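Local coordinates for toxin coregulated pilin (Vibrio cholerae, PDB 3HRV), which forms the major subunit of the toxin-coregulated pilus, a type IV pilus essential for bacterial aggregation and colonization of the host small intestine, at residues L140-F143 with E144-V147. Residues are numbered along the deposited sequence; the frame is centred on the assembly and turned at random.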
# COMPACT_ATOMS: atom_id res chain seq x y z
N LEU A 140 -6.81 5.69 5.70
CA LEU A 140 -6.43 4.30 5.49
C LEU A 140 -7.42 3.27 6.02
O LEU A 140 -7.48 2.15 5.52
CB LEU A 140 -5.06 4.03 6.12
CG LEU A 140 -3.88 4.76 5.48
CD1 LEU A 140 -2.70 4.74 6.42
CD2 LEU A 140 -3.53 4.11 4.15
N GLY A 141 -8.18 3.65 7.04
CA GLY A 141 -9.12 2.71 7.62
C GLY A 141 -8.45 1.91 8.73
O GLY A 141 -7.56 2.42 9.41
N ASP A 142 -8.88 0.67 8.91
CA ASP A 142 -8.33 -0.19 9.94
C ASP A 142 -7.89 -1.52 9.33
O ASP A 142 -8.66 -2.18 8.63
CB ASP A 142 -9.38 -0.44 11.03
CG ASP A 142 -8.82 -1.15 12.25
OD1 ASP A 142 -8.69 -0.51 13.31
OD2 ASP A 142 -8.50 -2.35 12.14
N PHE A 143 -6.65 -1.91 9.61
CA PHE A 143 -6.09 -3.15 9.08
C PHE A 143 -6.94 -4.39 9.34
O PHE A 143 -7.05 -5.27 8.48
CB PHE A 143 -4.70 -3.37 9.66
CG PHE A 143 -3.98 -4.58 9.11
CD1 PHE A 143 -3.29 -4.50 7.90
CD2 PHE A 143 -4.00 -5.79 9.79
CE1 PHE A 143 -2.61 -5.61 7.39
CE2 PHE A 143 -3.33 -6.91 9.29
CZ PHE A 143 -2.64 -6.82 8.09
N GLU A 144 -7.56 -4.46 10.51
CA GLU A 144 -8.35 -5.63 10.85
C GLU A 144 -9.87 -5.49 10.81
O GLU A 144 -10.57 -6.48 10.62
CB GLU A 144 -7.92 -6.16 12.23
CG GLU A 144 -8.58 -7.47 12.63
CD GLU A 144 -7.85 -8.16 13.77
OE1 GLU A 144 -8.29 -9.26 14.18
OE2 GLU A 144 -6.85 -7.61 14.26
N THR A 145 -10.38 -4.27 10.98
CA THR A 145 -11.83 -4.09 10.98
C THR A 145 -12.44 -3.50 9.70
O THR A 145 -13.66 -3.48 9.55
CB THR A 145 -12.29 -3.26 12.19
OG1 THR A 145 -11.72 -1.95 12.13
CG2 THR A 145 -11.87 -3.94 13.49
N SER A 146 -11.60 -3.02 8.79
CA SER A 146 -12.12 -2.48 7.53
C SER A 146 -12.46 -3.66 6.62
O SER A 146 -11.57 -4.40 6.20
CB SER A 146 -11.09 -1.57 6.85
OG SER A 146 -11.00 -0.32 7.51
N VAL A 147 -13.74 -3.83 6.33
CA VAL A 147 -14.19 -4.92 5.48
C VAL A 147 -13.99 -4.61 4.00
O VAL A 147 -14.47 -3.59 3.49
CB VAL A 147 -15.68 -5.24 5.73
CG1 VAL A 147 -16.14 -6.36 4.80
CG2 VAL A 147 -15.88 -5.64 7.18
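Asp142 opens an Asx turn, its carboxylate gathering the backbone N-H groups of Glu144 and Thr145, and the main-chain bond from Ser146 N to Asp142 O extends it to an Asx motif, within the long loop between strands 126-131 and 155-158 of this pilin's globular domain. Its CG stands anti to the backbone N (chi1 -171°), folding the carboxylate back over the chain that follows. OD2 accepts from Glu144 N at 2.8 Å on its anti side, close to the carboxylate plane, and from Thr145 N at 2.9 Å, this second donor lying well above that plane. Both bonds are bent. Thr145 OG1 lies against the stem of the Asp142 side chain, 3.0 Å from both CB and CG, without a hydrogen bond to OD2. The turn is closed from its other end by Ser146: Ser146 N donates to Asp142 O at 3.1 Å, while Ser146 OG receives Asp142 N at 2.7 Å in a nearly straight bond (171°). Ser146 thus grips both backbone polar atoms of Asp142. Gly141, at a positive phi, passes beside the same hydroxyl, its CA 3.6 Å from Ser146 OG. OD2 also takes the N-H of Asn94 and OD1 that of Ser95, so the buried carboxylate ties the bend to the loop after strand 87-93 and probably stays ionised. The extended Glu144 side chain forms a salt bridge to Arg93. The Phe143 side chain leaves the backbone pointing away from 144-147 and packs on Ala100 of strand 100-108 and on the C-terminal Ser192, and Phe143 is joined by a backbone hydrogen bond to the carbonyl of Pro92 in the edge strand 87-93.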